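Local coordinates for protein LbaCas13a H328A (C2c2) (Lachnospiraceae bacterium NK4A179, PDB 5WLH) that binds precursor CRISPR RNA, its guide, as an RNA-targeting CRISPR-Cas13a nuclease, at residues A[680-685]-A[849-854]; A[695-700]-A[856-861]. All coordinates share one frame; numbering follows the deposited sequence.

Interaction 1 (A[680-685]-A[849-854]); sequences KVFVRK and NLRKAF. With nucleotides of chain B.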
loop_
_atom_site.group_PDB
_atom_site.type_symbol
_atom_site.label_atom_id
_atom_site.label_comp_id
_atom_site.label_asym_id
_atom_site.label_seq_id
_atom_site.Cartn_x
_atom_site.Cartn_y
_atom_site.Cartn_z
ATOM N N LYS A 680 8.104 -1.636 20.357
ATOM C CA LYS A 680 7.182 -2.755 20.502
ATOM C C LYS A 680 7.725 -3.828 21.431
ATOM O O LYS A 680 6.948 -4.473 22.145
ATOM C CB LYS A 680 6.871 -3.384 19.140
ATOM C CG LYS A 680 6.127 -2.453 18.179
ATOM C CD LYS A 680 4.635 -2.405 18.438
ATOM C CE LYS A 680 3.872 -1.762 17.263
ATOM N NZ LYS A 680 3.962 -2.488 15.934
ATOM N N VAL A 681 9.045 -4.025 21.438
ATOM C CA VAL A 681 9.654 -4.979 22.363
ATOM C C VAL A 681 9.600 -4.443 23.787
ATOM O O VAL A 681 9.301 -5.181 24.732
ATOM C CB VAL A 681 11.099 -5.286 21.926
ATOM C CG1 VAL A 681 11.781 -6.215 22.931
ATOM C CG2 VAL A 681 11.108 -5.939 20.546
ATOM N N PHE A 682 9.878 -3.154 23.959
ATOM C CA PHE A 682 9.839 -2.474 25.252
ATOM C C PHE A 682 8.762 -1.401 25.147
ATOM O O PHE A 682 9.020 -0.270 24.723
ATOM C CB PHE A 682 11.202 -1.895 25.609
ATOM C CG PHE A 682 12.208 -2.942 25.941
ATOM C CD1 PHE A 682 12.320 -3.429 27.237
ATOM C CD2 PHE A 682 13.001 -3.488 24.954
ATOM C CE1 PHE A 682 13.234 -4.422 27.540
ATOM C CE2 PHE A 682 13.925 -4.476 25.252
ATOM C CZ PHE A 682 14.035 -4.947 26.544
ATOM N N VAL A 683 7.535 -1.777 25.508
ATOM C CA VAL A 683 6.422 -0.840 25.449
ATOM C C VAL A 683 6.637 0.247 26.487
ATOM O O VAL A 683 6.885 -0.047 27.664
ATOM C CB VAL A 683 5.096 -1.580 25.671
ATOM C CG1 VAL A 683 3.955 -0.592 25.724
ATOM C CG2 VAL A 683 4.881 -2.607 24.573
ATOM N N ARG A 684 6.559 1.511 26.058
ATOM C CA ARG A 684 6.902 2.604 26.965
ATOM C C ARG A 684 6.050 2.564 28.228
ATOM O O ARG A 684 6.572 2.713 29.341
ATOM C CB ARG A 684 6.753 3.954 26.270
ATOM C CG ARG A 684 7.161 5.132 27.136
ATOM C CD ARG A 684 8.495 4.892 27.868
ATOM N NE ARG A 684 8.847 6.058 28.667
ATOM C CZ ARG A 684 8.426 6.258 29.914
ATOM N NH1 ARG A 684 7.642 5.367 30.504
ATOM N NH2 ARG A 684 8.779 7.356 30.565
ATOM N N LYS A 685 4.743 2.343 28.080
ATOM C CA LYS A 685 3.872 2.340 29.251
ATOM C C LYS A 685 4.306 1.301 30.282
ATOM O O LYS A 685 4.181 1.539 31.487
ATOM C CB LYS A 685 2.424 2.104 28.820
ATOM C CG LYS A 685 1.511 1.643 29.940
ATOM C CD LYS A 685 0.193 1.096 29.405
ATOM C CE LYS A 685 -0.707 0.654 30.555
ATOM N NZ LYS A 685 -0.743 1.674 31.642
ATOM N N ASN A 849 11.275 -13.198 23.150
ATOM C CA ASN A 849 12.646 -13.682 23.087
ATOM C C ASN A 849 13.629 -12.540 22.879
ATOM O O ASN A 849 14.734 -12.561 23.432
ATOM C CB ASN A 849 12.792 -14.721 21.987
ATOM C CG ASN A 849 12.318 -16.094 22.425
ATOM O OD1 ASN A 849 13.086 -16.874 22.979
ATOM N ND2 ASN A 849 11.055 -16.400 22.164
ATOM N N LEU A 850 13.243 -11.532 22.084
ATOM C CA LEU A 850 14.083 -10.348 21.937
ATOM C C LEU A 850 14.202 -9.585 23.251
ATOM O O LEU A 850 15.292 -9.131 23.614
ATOM C CB LEU A 850 13.523 -9.436 20.840
ATOM C CG LEU A 850 13.825 -9.829 19.388
ATOM C CD1 LEU A 850 13.057 -8.930 18.418
ATOM C CD2 LEU A 850 15.307 -9.770 19.089
ATOM N N ARG A 851 13.084 -9.426 23.969
ATOM C CA ARG A 851 13.082 -8.650 25.204
ATOM C C ARG A 851 13.991 -9.283 26.245
ATOM O O ARG A 851 14.771 -8.586 26.908
ATOM C CB ARG A 851 11.649 -8.541 25.725
ATOM C CG ARG A 851 11.445 -7.646 26.923
ATOM C CD ARG A 851 10.032 -7.848 27.478
ATOM N NE ARG A 851 9.012 -7.384 26.537
ATOM C CZ ARG A 851 8.106 -8.164 25.955
ATOM N NH1 ARG A 851 8.071 -9.460 26.222
ATOM N NH2 ARG A 851 7.230 -7.642 25.104
ATOM N N LYS A 852 13.944 -10.608 26.363
ATOM C CA LYS A 852 14.794 -11.290 27.329
ATOM C C LYS A 852 16.250 -11.306 26.876
ATOM O O LYS A 852 17.155 -11.084 27.689
ATOM C CB LYS A 852 14.260 -12.701 27.581
ATOM C CG LYS A 852 12.861 -12.717 28.208
ATOM C CD LYS A 852 12.656 -11.558 29.205
ATOM C CE LYS A 852 11.180 -11.362 29.554
ATOM N NZ LYS A 852 10.850 -10.020 30.078
ATOM N N ALA A 853 16.503 -11.526 25.573
ATOM C CA ALA A 853 17.872 -11.442 25.080
ATOM C C ALA A 853 18.468 -10.062 25.333
ATOM O O ALA A 853 19.661 -9.945 25.650
ATOM C CB ALA A 853 17.919 -11.785 23.586
ATOM N N PHE A 854 17.662 -9.005 25.189
ATOM C CA PHE A 854 18.174 -7.652 25.401
ATOM C C PHE A 854 18.527 -7.425 26.866
ATOM O O PHE A 854 19.576 -6.856 27.184
ATOM C CB PHE A 854 17.156 -6.609 24.939
ATOM C CG PHE A 854 17.639 -5.193 25.062
ATOM C CD1 PHE A 854 18.356 -4.597 24.031
ATOM C CD2 PHE A 854 17.384 -4.452 26.214
ATOM C CE1 PHE A 854 18.801 -3.293 24.143
ATOM C CE2 PHE A 854 17.815 -3.137 26.339
ATOM C CZ PHE A 854 18.531 -2.550 25.286
ATOM P P G B 33 7.238 -2.910 13.960
ATOM O OP1 G B 33 7.853 -3.449 15.205
ATOM O OP2 G B 33 5.997 -2.080 14.051
ATOM O "O5'" G B 33 8.314 -2.032 13.202
ATOM C "C5'" G B 33 9.596 -2.555 12.892
ATOM C "C4'" G B 33 10.331 -1.613 11.979
ATOM O "O4'" G B 33 9.635 -1.542 10.692
ATOM C "C3'" G B 33 10.414 -0.173 12.490
ATOM O "O3'" G B 33 11.678 0.373 12.161
ATOM C "C2'" G B 33 9.355 0.537 11.658
ATOM O "O2'" G B 33 9.515 1.931 11.523
ATOM C "C1'" G B 33 9.504 -0.188 10.336
ATOM N N9 G B 33 8.374 0.079 9.437
ATOM C C8 G B 33 8.475 0.615 8.170
ATOM N N7 G B 33 7.307 0.866 7.633
ATOM C C5 G B 33 6.397 0.523 8.617
ATOM C C6 G B 33 4.988 0.586 8.602
ATOM O O6 G B 33 4.239 0.964 7.689
ATOM N N1 G B 33 4.448 0.133 9.789
ATOM C C2 G B 33 5.164 -0.332 10.865
ATOM N N2 G B 33 4.448 -0.732 11.922
ATOM N N3 G B 33 6.478 -0.398 10.896
ATOM C C4 G B 33 7.036 0.044 9.746
ATOM P P C B 41 2.405 0.959 22.319
ATOM O OP1 C B 41 3.291 1.994 22.915
ATOM O OP2 C B 41 2.979 -0.130 21.504
ATOM O "O5'" C B 41 1.507 0.231 23.424
ATOM C "C5'" C B 41 1.049 0.921 24.584
ATOM C "C4'" C B 41 -0.318 0.445 25.036
ATOM O "O4'" C B 41 -1.341 0.996 24.166
ATOM C "C3'" C B 41 -0.580 -1.054 24.998
ATOM O "O3'" C B 41 -0.051 -1.747 26.116
ATOM C "C2'" C B 41 -2.099 -1.116 24.941
ATOM O "O2'" C B 41 -2.644 -0.883 26.230
ATOM C "C1'" C B 41 -2.421 0.095 24.067
ATOM N N1 C B 41 -2.611 -0.265 22.647
ATOM C C2 C B 41 -3.800 -0.901 22.287
ATOM O O2 C B 41 -4.619 -1.132 23.181
ATOM N N3 C B 41 -4.013 -1.238 20.991
ATOM C C4 C B 41 -3.084 -0.947 20.070
ATOM N N4 C B 41 -3.315 -1.287 18.792
ATOM C C5 C B 41 -1.862 -0.294 20.419
ATOM C C6 C B 41 -1.669 0.030 21.706
#

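Interaction 2 (A[695-700]-A[856-861]); sequences DNLGIE and EFIKEN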
loop_
_atom_site.group_PDB
_atom_site.type_symbol
_atom_site.label_atom_id
_atom_site.label_comp_id
_atom_site.label_asym_id
_atom_site.label_seq_id
_atom_site.Cartn_x
_atom_site.Cartn_y
_atom_site.Cartn_z
ATOM N N ASP A 695 13.390 -9.977 38.325
ATOM C CA ASP A 695 13.736 -11.043 37.391
ATOM C C ASP A 695 14.409 -10.488 36.143
ATOM O O ASP A 695 15.171 -11.200 35.479
ATOM C CB ASP A 695 12.487 -11.835 37.013
ATOM C CG ASP A 695 11.991 -12.698 38.145
ATOM O OD1 ASP A 695 12.839 -13.186 38.923
ATOM O OD2 ASP A 695 10.760 -12.886 38.257
ATOM N N ASN A 696 14.148 -9.227 35.816
ATOM C CA ASN A 696 14.737 -8.608 34.638
ATOM C C ASN A 696 16.011 -7.864 35.011
ATOM O O ASN A 696 17.107 -8.429 34.944
ATOM C CB ASN A 696 13.722 -7.675 33.974
ATOM C CG ASN A 696 12.453 -8.401 33.583
ATOM O OD1 ASN A 696 12.497 -9.573 33.215
ATOM N ND2 ASN A 696 11.314 -7.716 33.672
ATOM N N LEU A 697 15.881 -6.603 35.412
ATOM C CA LEU A 697 17.035 -5.782 35.739
ATOM C C LEU A 697 17.099 -5.359 37.196
ATOM O O LEU A 697 18.197 -5.099 37.697
ATOM C CB LEU A 697 17.055 -4.520 34.868
ATOM C CG LEU A 697 17.228 -4.737 33.365
ATOM C CD1 LEU A 697 17.220 -3.388 32.671
ATOM C CD2 LEU A 697 18.509 -5.502 33.033
ATOM N N GLY A 698 15.964 -5.262 37.879
ATOM C CA GLY A 698 15.983 -4.896 39.283
ATOM C C GLY A 698 16.493 -3.500 39.549
ATOM O O GLY A 698 17.006 -3.228 40.641
ATOM N N ILE A 699 16.378 -2.600 38.574
ATOM C CA ILE A 699 16.842 -1.237 38.778
ATOM C C ILE A 699 15.852 -0.519 39.680
ATOM O O ILE A 699 14.653 -0.449 39.385
ATOM C CB ILE A 699 17.001 -0.496 37.444
ATOM C CG1 ILE A 699 17.885 -1.293 36.485
ATOM C CG2 ILE A 699 17.596 0.876 37.688
ATOM C CD1 ILE A 699 17.962 -0.698 35.093
ATOM N N GLU A 700 16.340 0.020 40.789
ATOM C CA GLU A 700 15.536 0.939 41.578
ATOM C C GLU A 700 16.369 2.172 41.870
ATOM O O GLU A 700 17.481 2.070 42.398
ATOM C CB GLU A 700 15.011 0.295 42.863
ATOM C CG GLU A 700 13.555 -0.169 42.732
ATOM C CD GLU A 700 12.530 0.961 42.860
ATOM O OE1 GLU A 700 11.431 0.700 43.394
ATOM O OE2 GLU A 700 12.806 2.103 42.425
ATOM N N GLU A 856 19.436 -9.579 29.050
ATOM C CA GLU A 856 20.670 -10.301 29.348
ATOM C C GLU A 856 21.878 -9.605 28.731
ATOM O O GLU A 856 22.953 -9.551 29.347
ATOM C CB GLU A 856 20.560 -11.750 28.866
ATOM C CG GLU A 856 21.857 -12.536 28.943
ATOM C CD GLU A 856 21.674 -14.011 28.638
ATOM O OE1 GLU A 856 21.739 -14.822 29.588
ATOM O OE2 GLU A 856 21.469 -14.360 27.453
ATOM N N PHE A 857 21.719 -9.063 27.516
ATOM C CA PHE A 857 22.780 -8.293 26.873
ATOM C C PHE A 857 23.199 -7.103 27.727
ATOM O O PHE A 857 24.395 -6.797 27.848
ATOM C CB PHE A 857 22.292 -7.818 25.495
ATOM C CG PHE A 857 23.277 -6.963 24.746
ATOM C CD1 PHE A 857 24.398 -7.528 24.154
ATOM C CD2 PHE A 857 23.064 -5.602 24.601
ATOM C CE1 PHE A 857 25.287 -6.756 23.447
ATOM C CE2 PHE A 857 23.961 -4.819 23.891
ATOM C CZ PHE A 857 25.079 -5.403 23.317
ATOM N N ILE A 858 22.221 -6.394 28.290
ATOM C CA ILE A 858 22.509 -5.256 29.159
ATOM C C ILE A 858 23.297 -5.717 30.384
ATOM O O ILE A 858 24.342 -5.149 30.729
ATOM C CB ILE A 858 21.197 -4.554 29.559
ATOM C CG1 ILE A 858 20.539 -3.916 28.331
ATOM C CG2 ILE A 858 21.444 -3.511 30.633
ATOM C CD1 ILE A 858 21.294 -2.736 27.781
ATOM N N LYS A 859 22.808 -6.768 31.048
ATOM C CA LYS A 859 23.483 -7.291 32.235
ATOM C C LYS A 859 24.906 -7.739 31.922
ATOM O O LYS A 859 25.811 -7.561 32.748
ATOM C CB LYS A 859 22.671 -8.451 32.822
ATOM C CG LYS A 859 21.505 -8.006 33.703
ATOM C CD LYS A 859 20.589 -9.172 34.091
ATOM C CE LYS A 859 19.603 -9.505 32.972
ATOM N NZ LYS A 859 18.399 -10.269 33.421
ATOM N N GLU A 860 25.133 -8.294 30.732
ATOM C CA GLU A 860 26.455 -8.801 30.397
ATOM C C GLU A 860 27.411 -7.687 29.992
ATOM O O GLU A 860 28.594 -7.731 30.338
ATOM C CB GLU A 860 26.346 -9.836 29.278
ATOM C CG GLU A 860 25.870 -11.201 29.742
ATOM C CD GLU A 860 26.893 -11.904 30.616
ATOM O OE1 GLU A 860 28.108 -11.669 30.417
ATOM O OE2 GLU A 860 26.478 -12.688 31.500
ATOM N N ASN A 861 26.925 -6.684 29.259
ATOM C CA ASN A 861 27.811 -5.745 28.586
ATOM C C ASN A 861 27.748 -4.325 29.115
ATOM O O ASN A 861 28.717 -3.575 28.940
ATOM C CB ASN A 861 27.502 -5.715 27.082
ATOM C CG ASN A 861 27.751 -7.042 26.418
ATOM O OD1 ASN A 861 28.851 -7.301 25.932
ATOM N ND2 ASN A 861 26.737 -7.895 26.390
#

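Interaction 1 (A[680-685]-A[849-854])
Arg851, on helix 843-861, runs its side chain past Val681 and Phe682 at the point where helix 678-681 ends. Its CB lies 3.6 Å from Val681 CG1, the first apolar touch. CG stands anti to the backbone N (chi1 -174°), over one face of the Phe682 ring. The CH-pi geometry is clear, with Arg851 CG 4.1 Å from the Phe682 ring centroid and 29° off its normal. CD continues past the ring toward the Val681 carbonyl, the two side chains sliding by in opposite directions, and at chi3 the chain bends. NE then donates to Val681 O at 2.9 Å, nearly in line with the C=O bond although the N-H itself is bent. NH2 adds a weak second bond to the same oxygen, so one acceptor is held by two donors of a single guanidinium.

On its far end the Phe682 ring meets Phe854: Phe682 CZ is 3.4 Å from Phe854 CD2, and the oblique ring planes are 63° apart. Val681 CG2 touches Leu850 CD1 more loosely, the side chains crossing at about a right angle. Phe732 and Phe724 meet the Phe854 ring edge-to-face.

From the same segment, Lys680 turns away from the helix toward the RNA, where its NZ donates to OP2 of G33 of chain B at 2.8 Å. Val683 CG1 packs against the backbone of C41 of chain B, 3.5 Å from its O5'. Phe682 is the first residue to leave helical backbone angles. The chemistry thus implies a two-sided segment: the carbonyl ending helix 678-681 accepts the guanidinium bonds, one of them weak, and the next residue's ring lies between Arg851 CG and Phe854, while Lys680 bonds a guide phosphate, a pairing whose opposite charges are probably favourable.

Interaction 2 (A[695-700]-A[856-861])
Lys859 and Leu697 carry most of this contact, the first from helix 843-861 and the second from the loop between helices 687-692 and 709-732. The polar part is a single hydrogen bond: Lys859 NZ donates to Asn696 O at 2.7 Å. The C=O...N angle is 140°, and the ammonium nitrogen sits 22° out of the carbonyl plane. Lys859 CG lies anti to its own carbonyl carbon, and the bend at chi3 brings CE to within 3.4 Å of Asn696 O, though of the two atoms NZ alone bonds it. Asp695 O is a more distant neighbour of the ammonium.

The apolar part belongs to Leu697 CD2, which approaches the aliphatic stem of the lysine obliquely and reaches Lys859 CG at 4.0 Å. The same methyl lies 4.3 Å from Ile858 CG2, a looser touch. Phe724 and Leu866 also pack on Leu697. Leu697 is buried, whereas Lys859 stays partly exposed.

Within the helix segment, Asn861 ND2 donates to Phe857 O at 3.0 Å on a lone pair in the carbonyl plane, with a nearly straight N-H (165°). Asn861 N uses that oxygen too, so the side chain doubles a main-chain bond in the last turn of the helix. The loop has its own tie: Asn696 ND2 bonds to Leu690 O.

This is helix-to-loop packing in an alpha-helical region of Cas13a, joining the final turns of helix 843-861 to an irregular connection by one lysine-to-carbonyl bond and by Leu697 packed on the Lys859 stem and, more loosely, on Ile858.

In the fold
Both interactions draw on helix 843-861, using successive parts of it: interaction 1 the 849-854 region, interaction 2 its last turns. Their centres are 12 Å apart, and they touch where Lys852 NZ packs 3.6 Å from Asn696 OD1. Along the chain the segments alternate, so 680-685 and 695-700, separated by helix 687-692, dock in the same order on the later helix. Helix 709-732 borders both: its Phe724 meets Phe854 of interaction 1 and Leu697 of interaction 2. They differ in their relation to the guide. Interaction 1 includes residues bonded to or packed on RNA, whereas the nearest atom of interaction 2 is about 13 Å from it.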